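Local coordinates for aminotransferase class I and II (Anaerococcus prevotii, PDB 4EMY), which binds pyridoxal 5'-phosphate as a homodimer and probably transfers amino groups between amino acids and keto acids, at residues Arg36-Ala42 against Lys398-Leu402; Tyr84-Ile89 against Ile102-Ala106; Ala342-Leu348 against Val403-Ala407; Ala43-Leu47 against Gly356-Phe360. Residue numbers count along the deposited sequence, not the author numbering.

Contact 1. Residues Arg36-Ala42 against Lys398-Leu402; sequences REAVINA and KIPKL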
loop_
_atom_site.group_PDB
_atom_site.type_symbol
_atom_site.label_atom_id
_atom_site.label_comp_id
_atom_site.label_asym_id
_atom_site.label_seq_id
_atom_site.Cartn_x
_atom_site.Cartn_y
_atom_site.Cartn_z
ATOM N N ARG A 36 4.104 34.772 0.895
ATOM C CA ARG A 36 4.086 34.145 2.233
ATOM C C ARG A 36 3.300 34.843 3.356
ATOM O O ARG A 36 2.286 34.301 3.821
ATOM C CB ARG A 36 5.522 33.908 2.706
ATOM C CG ARG A 36 6.018 32.481 2.571
ATOM C CD ARG A 36 7.505 32.358 2.896
ATOM N NE ARG A 36 7.997 33.363 3.850
ATOM C CZ ARG A 36 7.728 33.388 5.158
ATOM N NH1 ARG A 36 6.940 32.465 5.708
ATOM N NH2 ARG A 36 8.238 34.352 5.920
ATOM N N GLU A 37 3.774 36.018 3.791
ATOM C CA GLU A 37 3.216 36.707 4.966
ATOM C C GLU A 37 1.802 37.218 4.751
ATOM O O GLU A 37 1.005 37.258 5.689
ATOM C CB GLU A 37 4.119 37.839 5.477
ATOM C CG GLU A 37 5.051 38.453 4.444
ATOM C CD GLU A 37 6.261 37.576 4.157
ATOM O OE1 GLU A 37 6.708 36.869 5.091
ATOM O OE2 GLU A 37 6.760 37.584 3.005
ATOM N N ALA A 38 1.491 37.593 3.518
ATOM C CA ALA A 38 0.157 38.064 3.178
ATOM C C ALA A 38 -0.917 36.976 3.329
ATOM O O ALA A 38 -2.099 37.281 3.471
ATOM C CB ALA A 38 0.156 38.632 1.769
ATOM N N VAL A 39 -0.495 35.714 3.319
ATOM C CA VAL A 39 -1.425 34.584 3.270
ATOM C C VAL A 39 -1.423 33.763 4.563
ATOM O O VAL A 39 -0.386 33.613 5.211
ATOM C CB VAL A 39 -1.106 33.651 2.081
ATOM C CG1 VAL A 39 -2.287 32.738 1.781
ATOM C CG2 VAL A 39 -0.729 34.456 0.841
ATOM N N ILE A 40 -2.592 33.242 4.932
ATOM C CA ILE A 40 -2.715 32.341 6.072
ATOM C C ILE A 40 -3.204 30.968 5.584
ATOM O O ILE A 40 -4.409 30.729 5.443
ATOM C CB ILE A 40 -3.625 32.939 7.175
ATOM C CG1 ILE A 40 -2.986 34.209 7.748
ATOM C CG2 ILE A 40 -3.874 31.929 8.291
ATOM C CD1 ILE A 40 -3.912 35.056 8.593
ATOM N N ASN A 41 -2.249 30.078 5.317
ATOM C CA ASN A 41 -2.532 28.754 4.762
ATOM C C ASN A 41 -2.824 27.718 5.849
ATOM O O ASN A 41 -1.911 27.054 6.352
ATOM C CB ASN A 41 -1.362 28.299 3.883
ATOM C CG ASN A 41 -1.649 27.017 3.115
ATOM O OD1 ASN A 41 -2.757 26.467 3.141
ATOM N ND2 ASN A 41 -0.632 26.536 2.413
ATOM N N ALA A 42 -4.103 27.578 6.191
ATOM C CA ALA A 42 -4.524 26.723 7.289
ATOM C C ALA A 42 -5.407 25.575 6.793
ATOM O O ALA A 42 -6.440 25.262 7.392
ATOM C CB ALA A 42 -5.251 27.556 8.328
ATOM N N LYS A 398 0.599 34.560 13.553
ATOM C CA LYS A 398 -0.520 34.794 12.642
ATOM C C LYS A 398 -1.879 34.367 13.200
ATOM O O LYS A 398 -2.914 34.791 12.686
ATOM C CB LYS A 398 -0.285 34.099 11.304
ATOM C CG LYS A 398 0.707 34.793 10.391
ATOM C CD LYS A 398 0.714 34.099 9.039
ATOM C CE LYS A 398 1.927 34.473 8.203
ATOM N NZ LYS A 398 2.065 33.537 7.051
ATOM N N ILE A 399 -1.879 33.539 14.244
ATOM C CA ILE A 399 -3.124 32.982 14.793
ATOM C C ILE A 399 -4.134 34.062 15.220
ATOM O O ILE A 399 -5.315 33.956 14.879
ATOM C CB ILE A 399 -2.877 31.996 15.968
ATOM C CG1 ILE A 399 -1.726 31.023 15.661
ATOM C CG2 ILE A 399 -4.157 31.250 16.321
ATOM C CD1 ILE A 399 -2.145 29.663 15.153
ATOM N N PRO A 400 -3.680 35.103 15.954
ATOM C CA PRO A 400 -4.629 36.149 16.360
ATOM C C PRO A 400 -5.412 36.751 15.189
ATOM O O PRO A 400 -6.639 36.814 15.254
ATOM C CB PRO A 400 -3.731 37.200 17.015
ATOM C CG PRO A 400 -2.577 36.416 17.536
ATOM C CD PRO A 400 -2.330 35.369 16.491
ATOM N N LYS A 401 -4.715 37.168 14.130
ATOM C CA LYS A 401 -5.379 37.673 12.924
ATOM C C LYS A 401 -6.361 36.631 12.395
ATOM O O LYS A 401 -7.535 36.937 12.187
ATOM C CB LYS A 401 -4.353 38.079 11.851
ATOM C CG LYS A 401 -4.936 38.371 10.467
ATOM C CD LYS A 401 -4.220 39.511 9.728
ATOM C CE LYS A 401 -2.734 39.254 9.444
ATOM N NZ LYS A 401 -2.445 38.170 8.453
ATOM N N LEU A 402 -5.873 35.402 12.214
ATOM C CA LEU A 402 -6.681 34.281 11.741
ATOM C C LEU A 402 -7.931 34.080 12.590
ATOM O O LEU A 402 -8.990 33.737 12.062
ATOM C CB LEU A 402 -5.850 32.987 11.697
ATOM C CG LEU A 402 -6.504 31.594 11.625
ATOM C CD1 LEU A 402 -7.356 31.376 10.382
ATOM C CD2 LEU A 402 -5.430 30.523 11.701
#
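The polar core of this contact is a single lysine reaching across to two backbone carbonyls. K398, at the N-terminal end of the segment that leads into helix 399-411, extends its side chain so that NZ donates to V39 O at 3.1 Å and, more weakly, to R36 O at 3.3 Å. R36 O already accepts from V39 N at 3.2 Å in the tight 3-10 turn, so it is shared between turn and lysine. The carbonyl of K398 is occupied too: L402 N donates to K398 O at 3.1 Å. The backbone of I40 pairs with N377 and F379, joining strand 40-41 to the parallel strand 378-379 in the C-terminal small domain. Aliphatic groups complete the interface. I40 lies along the lysine, its CG1 3.9 Å from K398 CD, while I40 CG2 meets L402 CD2 at 4.0 Å. The carboxylate of E37 faces R36 instead, with R36 NH2 3.1 Å from E37 OE1 in a purely electrostatic pairing. Within these segments, then, the K398 ammonium is met by carbonyl dipoles and not by a carboxylate, tying an N-terminal turn to a C-terminal helix largely irrespective of the turn's side chains.

Contact 2. Residues Tyr84-Ile89 against Ile102-Ala106; sequences YRKIVI and ISAIA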
loop_
_atom_site.group_PDB
_atom_site.type_symbol
_atom_site.label_atom_id
_atom_site.label_comp_id
_atom_site.label_asym_id
_atom_site.label_seq_id
_atom_site.Cartn_x
_atom_site.Cartn_y
_atom_site.Cartn_z
ATOM N N TYR A 84 10.325 -4.427 14.316
ATOM C CA TYR A 84 9.328 -3.377 14.039
ATOM C C TYR A 84 7.986 -3.671 14.717
ATOM O O TYR A 84 7.467 -2.823 15.440
ATOM C CB TYR A 84 9.126 -3.194 12.529
ATOM C CG TYR A 84 8.042 -2.202 12.110
ATOM C CD1 TYR A 84 8.346 -0.851 11.907
ATOM C CD2 TYR A 84 6.721 -2.624 11.882
ATOM C CE1 TYR A 84 7.369 0.051 11.502
ATOM C CE2 TYR A 84 5.736 -1.730 11.482
ATOM C CZ TYR A 84 6.062 -0.397 11.295
ATOM O OH TYR A 84 5.095 0.503 10.892
ATOM N N ARG A 85 7.437 -4.865 14.494
ATOM C CA ARG A 85 6.170 -5.255 15.123
ATOM C C ARG A 85 6.238 -5.126 16.648
ATOM O O ARG A 85 5.337 -4.555 17.270
ATOM C CB ARG A 85 5.761 -6.675 14.725
ATOM C CG ARG A 85 5.587 -6.867 13.234
ATOM C CD ARG A 85 5.519 -8.332 12.880
ATOM N NE ARG A 85 4.223 -8.897 13.238
ATOM C CZ ARG A 85 3.893 -10.176 13.086
ATOM N NH1 ARG A 85 4.765 -11.037 12.589
ATOM N NH2 ARG A 85 2.689 -10.593 13.434
ATOM N N LYS A 86 7.309 -5.641 17.238
ATOM C CA LYS A 86 7.505 -5.538 18.676
ATOM C C LYS A 86 7.601 -4.070 19.134
ATOM O O LYS A 86 6.899 -3.665 20.061
ATOM C CB LYS A 86 8.751 -6.325 19.099
ATOM C CG LYS A 86 8.907 -6.497 20.602
ATOM C CD LYS A 86 10.355 -6.768 20.993
ATOM C CE LYS A 86 10.534 -6.824 22.506
ATOM N NZ LYS A 86 10.446 -5.477 23.133
ATOM N N ILE A 87 8.454 -3.283 18.473
ATOM C CA ILE A 87 8.695 -1.889 18.866
ATOM C C ILE A 87 7.473 -0.985 18.652
ATOM O O ILE A 87 7.292 -0.012 19.385
ATOM C CB ILE A 87 9.975 -1.322 18.210
ATOM C CG1 ILE A 87 11.209 -2.008 18.807
ATOM C CG2 ILE A 87 10.086 0.183 18.404
ATOM C CD1 ILE A 87 12.417 -2.015 17.898
ATOM N N VAL A 88 6.630 -1.315 17.673
ATOM C CA VAL A 88 5.320 -0.659 17.520
ATOM C C VAL A 88 4.496 -0.798 18.804
ATOM O O VAL A 88 4.034 0.198 19.364
ATOM C CB VAL A 88 4.518 -1.209 16.312
ATOM C CG1 VAL A 88 3.069 -0.752 16.362
ATOM C CG2 VAL A 88 5.136 -0.757 14.997
ATOM N N ILE A 89 4.348 -2.039 19.271
ATOM C CA ILE A 89 3.554 -2.365 20.459
ATOM C C ILE A 89 4.078 -1.653 21.709
ATOM O O ILE A 89 3.300 -1.118 22.497
ATOM C CB ILE A 89 3.478 -3.899 20.681
ATOM C CG1 ILE A 89 2.720 -4.563 19.525
ATOM C CG2 ILE A 89 2.820 -4.235 22.013
ATOM C CD1 ILE A 89 2.990 -6.042 19.361
ATOM N N ILE A 102 -1.513 -9.770 21.914
ATOM C CA ILE A 102 -1.340 -8.580 21.089
ATOM C C ILE A 102 -0.415 -8.862 19.901
ATOM O O ILE A 102 0.680 -9.421 20.067
ATOM C CB ILE A 102 -0.782 -7.402 21.925
ATOM C CG1 ILE A 102 -1.742 -7.039 23.063
ATOM C CG2 ILE A 102 -0.497 -6.182 21.050
ATOM C CD1 ILE A 102 -1.113 -6.186 24.144
ATOM N N SER A 103 -0.863 -8.471 18.707
ATOM C CA SER A 103 -0.040 -8.567 17.499
ATOM C C SER A 103 -0.152 -7.332 16.616
ATOM O O SER A 103 -1.203 -6.706 16.536
ATOM C CB SER A 103 -0.394 -9.815 16.695
ATOM O OG SER A 103 0.605 -10.076 15.727
ATOM N N ALA A 104 0.959 -6.999 15.960
ATOM C CA ALA A 104 1.057 -5.843 15.075
ATOM C C ALA A 104 1.433 -6.307 13.678
ATOM O O ALA A 104 2.256 -7.207 13.523
ATOM C CB ALA A 104 2.093 -4.873 15.610
ATOM N N ILE A 105 0.802 -5.711 12.669
ATOM C CA ILE A 105 1.097 -5.998 11.261
ATOM C C ILE A 105 1.326 -4.697 10.498
ATOM O O ILE A 105 0.433 -3.843 10.428
ATOM C CB ILE A 105 -0.033 -6.802 10.573
ATOM C CG1 ILE A 105 0.018 -8.271 10.985
ATOM C CG2 ILE A 105 0.092 -6.741 9.056
ATOM C CD1 ILE A 105 -0.848 -8.617 12.169
ATOM N N ALA A 106 2.524 -4.559 9.927
ATOM C CA ALA A 106 2.889 -3.385 9.133
ATOM C C ALA A 106 1.868 -3.096 8.038
ATOM O O ALA A 106 1.415 -4.005 7.345
ATOM C CB ALA A 106 4.275 -3.558 8.533
#
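Helix 82-93 lies obliquely across strand 101-107; the axes of 84-89 and 102-106 approach to 7.6 Å and are inclined at 119°. The hollow that lets them come so near is A104: its small side chain leaves room for the helix, and R85 CA stands only 5.1 Å from A104 CA. Three helix residues crowd round this methyl group, with R85 CB at 4.2 Å, V88 CG1 at 4.3 Å and I89 CG1 at 4.0 Å from A104 CB. The strand lies at one border of the mixed seven-stranded sheet of the large domain, whose order, with strand 271-277 running against its neighbours, is that of fold-type I pyridoxal-phosphate enzymes. S103 and I105 pair through their backbones with strand 271-277, whereas the carbonyl of A104 is taken by R85, whose NE donates to A104 O at 2.6 Å. From there the guanidinium wraps round the edge of the strand, and R85 NH2 makes a weak hydrogen bond of 3.1 Å to S103 OG, a hydroxyl also bonded to E287. Toward one end I89 CD1 fits against I102 CG2 at 3.9 Å; toward the other Y84 CE2 rests on A106 CB at 3.8 Å, the tyrosine hydroxyl being hydrogen-bonded to G271 O and S270 OG.

Contact 3. Residues Ala342-Leu348 against Val403-Ala407; sequences AAKENKL and VQRLA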
loop_
_atom_site.group_PDB
_atom_site.type_symbol
_atom_site.label_atom_id
_atom_site.label_comp_id
_atom_site.label_asym_id
_atom_site.label_seq_id
_atom_site.Cartn_x
_atom_site.Cartn_y
_atom_site.Cartn_z
ATOM N N ALA A 342 -7.195 33.554 21.878
ATOM C CA ALA A 342 -7.792 34.486 20.927
ATOM C C ALA A 342 -9.284 34.212 20.721
ATOM O O ALA A 342 -10.095 35.138 20.746
ATOM C CB ALA A 342 -7.045 34.448 19.604
ATOM N N ALA A 343 -9.639 32.941 20.534
ATOM C CA ALA A 343 -11.037 32.538 20.344
ATOM C C ALA A 343 -11.925 33.022 21.496
ATOM O O ALA A 343 -13.045 33.491 21.276
ATOM C CB ALA A 343 -11.147 31.028 20.169
ATOM N N LYS A 344 -11.408 32.916 22.716
ATOM C CA LYS A 344 -12.109 33.376 23.901
ATOM C C LYS A 344 -12.357 34.883 23.809
ATOM O O LYS A 344 -13.498 35.346 23.907
ATOM C CB LYS A 344 -11.289 33.033 25.148
ATOM C CG LYS A 344 -12.005 33.264 26.467
ATOM C CD LYS A 344 -11.070 33.049 27.646
ATOM C CE LYS A 344 -11.539 33.830 28.865
ATOM N NZ LYS A 344 -12.895 33.418 29.320
ATOM N N GLU A 345 -11.279 35.626 23.581
ATOM C CA GLU A 345 -11.290 37.083 23.595
ATOM C C GLU A 345 -12.023 37.689 22.395
ATOM O O GLU A 345 -12.473 38.832 22.449
ATOM C CB GLU A 345 -9.849 37.576 23.666
ATOM C CG GLU A 345 -9.640 39.076 23.556
ATOM C CD GLU A 345 -8.341 39.403 22.845
ATOM O OE1 GLU A 345 -7.557 38.457 22.582
ATOM O OE2 GLU A 345 -8.106 40.597 22.541
ATOM N N ASN A 346 -12.142 36.928 21.314
ATOM C CA ASN A 346 -12.914 37.368 20.155
ATOM C C ASN A 346 -14.333 36.780 20.148
ATOM O O ASN A 346 -15.088 36.954 19.185
ATOM C CB ASN A 346 -12.161 37.050 18.859
ATOM C CG ASN A 346 -10.921 37.912 18.678
ATOM O OD1 ASN A 346 -11.010 39.137 18.637
ATOM N ND2 ASN A 346 -9.760 37.277 18.559
ATOM N N LYS A 347 -14.674 36.099 21.245
ATOM C CA LYS A 347 -15.987 35.463 21.456
ATOM C C LYS A 347 -16.357 34.471 20.348
ATOM O O LYS A 347 -17.426 34.570 19.738
ATOM C CB LYS A 347 -17.094 36.512 21.638
ATOM C CG LYS A 347 -16.839 37.528 22.739
ATOM C CD LYS A 347 -17.928 38.589 22.756
ATOM C CE LYS A 347 -17.708 39.585 23.879
ATOM N NZ LYS A 347 -17.549 38.892 25.188
ATOM N N LEU A 348 -15.459 33.518 20.103
ATOM C CA LEU A 348 -15.626 32.521 19.048
ATOM C C LEU A 348 -15.800 31.131 19.643
ATOM O O LEU A 348 -14.879 30.591 20.256
ATOM C CB LEU A 348 -14.418 32.550 18.105
ATOM C CG LEU A 348 -14.409 31.692 16.835
ATOM C CD1 LEU A 348 -15.609 31.990 15.941
ATOM C CD2 LEU A 348 -13.104 31.903 16.080
ATOM N N VAL A 403 -7.811 34.296 13.897
ATOM C CA VAL A 403 -8.946 34.112 14.792
ATOM C C VAL A 403 -9.902 35.305 14.736
ATOM O O VAL A 403 -11.116 35.124 14.624
ATOM C CB VAL A 403 -8.502 33.823 16.240
ATOM C CG1 VAL A 403 -9.705 33.799 17.171
ATOM C CG2 VAL A 403 -7.754 32.498 16.311
ATOM N N GLN A 404 -9.350 36.515 14.811
ATOM C CA GLN A 404 -10.147 37.737 14.700
ATOM C C GLN A 404 -11.006 37.679 13.435
ATOM O O GLN A 404 -12.233 37.728 13.507
ATOM C CB GLN A 404 -9.250 38.981 14.703
ATOM C CG GLN A 404 -8.498 39.234 16.009
ATOM C CD GLN A 404 -7.301 40.177 15.852
ATOM O OE1 GLN A 404 -6.820 40.431 14.738
ATOM N NE2 GLN A 404 -6.808 40.695 16.978
ATOM N N ARG A 405 -10.352 37.519 12.287
ATOM C CA ARG A 405 -11.034 37.458 10.991
ATOM C C ARG A 405 -11.977 36.260 10.862
ATOM O O ARG A 405 -12.970 36.320 10.135
ATOM C CB ARG A 405 -10.018 37.456 9.847
ATOM C CG ARG A 405 -9.199 38.732 9.718
ATOM C CD ARG A 405 -9.924 39.784 8.897
ATOM N NE ARG A 405 -10.877 40.553 9.689
ATOM C CZ ARG A 405 -12.001 41.078 9.211
ATOM N NH1 ARG A 405 -12.805 41.765 10.016
ATOM N NH2 ARG A 405 -12.334 40.906 7.937
ATOM N N LEU A 406 -11.656 35.180 11.569
ATOM C CA LEU A 406 -12.526 34.010 11.635
ATOM C C LEU A 406 -13.784 34.347 12.418
ATOM O O LEU A 406 -14.890 34.006 12.001
ATOM C CB LEU A 406 -11.799 32.842 12.300
ATOM C CG LEU A 406 -12.004 31.421 11.781
ATOM C CD1 LEU A 406 -11.763 31.326 10.286
ATOM C CD2 LEU A 406 -11.054 30.492 12.507
ATOM N N ALA A 407 -13.602 35.037 13.544
ATOM C CA ALA A 407 -14.710 35.404 14.425
ATOM C C ALA A 407 -15.682 36.348 13.735
ATOM O O ALA A 407 -16.899 36.155 13.805
ATOM C CB ALA A 407 -14.191 36.026 15.714
#
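Apolar contacts dominate where the end of helix 315-345 meets helix 399-411. V403 CG1 is the main bump: it lies 3.7 Å from A342 CB, 3.5 Å from A343 N and 4.0 Å from L348 CD2, in a recess left by the two alanines. L348 reaches over the next turn, with CD1 3.8 Å from A407 CA and CD2 4.1 Å from L406 CB; L348 and L406 also touch I361, so the turn after helix 315-345 and helix 399-411 both pack on strand 359-362 of the small domain. What brings L348 back to this face is a Schellman motif. K347, at positive phi, is its C-prime residue, and the helix closes through L348 N to A343 O at 2.7 Å and K347 N to K344 O at 3.0 Å. The polar side chains here contribute van der Waals contacts: N346 ND2 packs on Q404 CG at 3.5 Å and on V403 CG1 at 3.7 Å, and N346 CB is 3.9 Å from A407 CB. Further along helix 399-411, N411 ND2 is hydrogen-bonded to K347 O.

Contact 4. Residues Ala43-Leu47 against Gly356-Phe360; sequences ALGTL and GFFTF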
loop_
_atom_site.group_PDB
_atom_site.type_symbol
_atom_site.label_atom_id
_atom_site.label_comp_id
_atom_site.label_asym_id
_atom_site.label_seq_id
_atom_site.Cartn_x
_atom_site.Cartn_y
_atom_site.Cartn_z
ATOM N N ALA A 43 -4.970 24.937 5.711
ATOM C CA ALA A 43 -5.793 23.973 4.981
ATOM C C ALA A 43 -5.507 22.505 5.316
ATOM O O ALA A 43 -6.406 21.784 5.758
ATOM C CB ALA A 43 -5.671 24.211 3.483
ATOM N N LEU A 44 -4.262 22.072 5.110
ATOM C CA LEU A 44 -3.915 20.647 5.199
ATOM C C LEU A 44 -3.111 20.253 6.438
ATOM O O LEU A 44 -2.370 21.056 7.005
ATOM C CB LEU A 44 -3.187 20.184 3.932
ATOM C CG LEU A 44 -3.874 20.345 2.572
ATOM C CD1 LEU A 44 -2.995 19.750 1.484
ATOM C CD2 LEU A 44 -5.255 19.712 2.550
ATOM N N GLY A 45 -3.265 18.989 6.831
ATOM C CA GLY A 45 -2.635 18.446 8.027
ATOM C C GLY A 45 -1.186 18.025 7.858
ATOM O O GLY A 45 -0.865 16.836 7.858
ATOM N N THR A 46 -0.303 19.001 7.722
ATOM C CA THR A 46 1.122 18.719 7.750
ATOM C C THR A 46 1.792 19.739 8.640
ATOM O O THR A 46 1.546 20.936 8.512
ATOM C CB THR A 46 1.737 18.743 6.345
ATOM O OG1 THR A 46 1.015 17.836 5.507
ATOM C CG2 THR A 46 3.170 18.298 6.394
ATOM N N LEU A 47 2.617 19.260 9.562
ATOM C CA LEU A 47 3.351 20.151 10.439
ATOM C C LEU A 47 4.366 20.951 9.638
ATOM O O LEU A 47 5.328 20.399 9.097
ATOM C CB LEU A 47 4.031 19.384 11.575
ATOM C CG LEU A 47 3.156 18.944 12.752
ATOM C CD1 LEU A 47 3.928 17.997 13.660
ATOM C CD2 LEU A 47 2.612 20.126 13.544
ATOM N N GLY A 356 -4.232 17.150 18.559
ATOM C CA GLY A 356 -4.426 17.028 17.118
ATOM C C GLY A 356 -3.806 18.128 16.282
ATOM O O GLY A 356 -3.075 18.989 16.797
ATOM N N PHE A 357 -4.100 18.089 14.983
ATOM C CA PHE A 357 -3.528 19.023 14.008
ATOM C C PHE A 357 -4.478 20.162 13.669
ATOM O O PHE A 357 -4.098 21.114 12.977
ATOM C CB PHE A 357 -3.158 18.286 12.712
ATOM C CG PHE A 357 -1.749 17.750 12.682
ATOM C CD1 PHE A 357 -1.071 17.423 13.854
ATOM C CD2 PHE A 357 -1.110 17.544 11.465
ATOM C CE1 PHE A 357 0.224 16.927 13.812
ATOM C CE2 PHE A 357 0.184 17.045 11.416
ATOM C CZ PHE A 357 0.847 16.727 12.592
ATOM N N PHE A 358 -5.711 20.060 14.155
ATOM C CA PHE A 358 -6.763 20.972 13.745
ATOM C C PHE A 358 -7.571 21.438 14.937
ATOM O O PHE A 358 -7.792 20.669 15.875
ATOM C CB PHE A 358 -7.715 20.283 12.763
ATOM C CG PHE A 358 -7.027 19.496 11.683
ATOM C CD1 PHE A 358 -6.791 18.131 11.845
ATOM C CD2 PHE A 358 -6.633 20.108 10.501
ATOM C CE1 PHE A 358 -6.166 17.394 10.854
ATOM C CE2 PHE A 358 -6.004 19.374 9.505
ATOM C CZ PHE A 358 -5.774 18.015 9.682
ATOM N N THR A 359 -7.996 22.700 14.889
ATOM C CA THR A 359 -9.008 23.243 15.790
ATOM C C THR A 359 -10.263 23.452 14.959
ATOM O O THR A 359 -10.172 23.688 13.752
ATOM C CB THR A 359 -8.592 24.604 16.376
ATOM O OG1 THR A 359 -8.257 25.497 15.310
ATOM C CG2 THR A 359 -7.407 24.458 17.311
ATOM N N PHE A 360 -11.431 23.384 15.585
ATOM C CA PHE A 360 -12.669 23.412 14.815
ATOM C C PHE A 360 -13.664 24.456 15.286
ATOM O O PHE A 360 -14.025 24.511 16.464
ATOM C CB PHE A 360 -13.320 22.030 14.807
ATOM C CG PHE A 360 -14.288 21.817 13.681
ATOM C CD1 PHE A 360 -15.648 22.041 13.860
ATOM C CD2 PHE A 360 -13.842 21.372 12.441
ATOM C CE1 PHE A 360 -16.545 21.829 12.826
ATOM C CE2 PHE A 360 -14.733 21.160 11.401
ATOM C CZ PHE A 360 -16.085 21.388 11.595
#
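In this fold-type I aminotransferase the loop after strand 40-41 passes the approach to strand 359-362 beside the cofactor site, and two consecutive phenylalanines set how the two segments meet. Their rings converge on G45. F357 has chi1 near -90° and chi2 near 27°, which presents the ring's edge to the glycine, with F357 CD2 3.6 Å from G45 C. F358, with chi1 at -45° and chi2 at 94°, brings its CZ 3.6 Å from G45 CA. G45 centres an inverse gamma turn, and a beta carbon there would point at the rings and clash with F358 CZ; glycine clears the space. F358 also makes a cation-pi contact with R388 and touches N190, a residue that binds pyridoxal phosphate; its side chain lies about 5 Å from the bound cofactor at nearest atoms. F357 meets the ring of Y227, another cofactor-binding residue, and packs edge-to-face on F230. L44 and T46 direct their CA-to-CB bonds away, L44 resting on helix 19-34. L47 leaves the backbone sideways, but its mt rotamer carries the side-chain end back to F357: CD2 lies over one ring face, and L47 CG comes unusually close, 3.2 Å from F357 CZ.

Overall arrangement
Contacts 1, 3 and 4 gather on one side of the chain's centre, with contact 1 centred 14 Å from each of the others and contacts 3 and 4 18 Å apart between centres. Contacts 1 and 3 use successive parts of helix 399-411, while 36-42 runs directly into 43-47. Helix 315-345 and strand 359-362, which serve contacts 3 and 4, follow each other in the chain. Contact 2 stands across the molecule, its centre 40 Å, 43 Å and 27 Å from those of contacts 1, 3 and 4, in the large domain. It falls early in the sequence, after 43-47 and long before 342-348. The small domain is thus built from both chain ends, and contact 4 brings them together beside the cofactor.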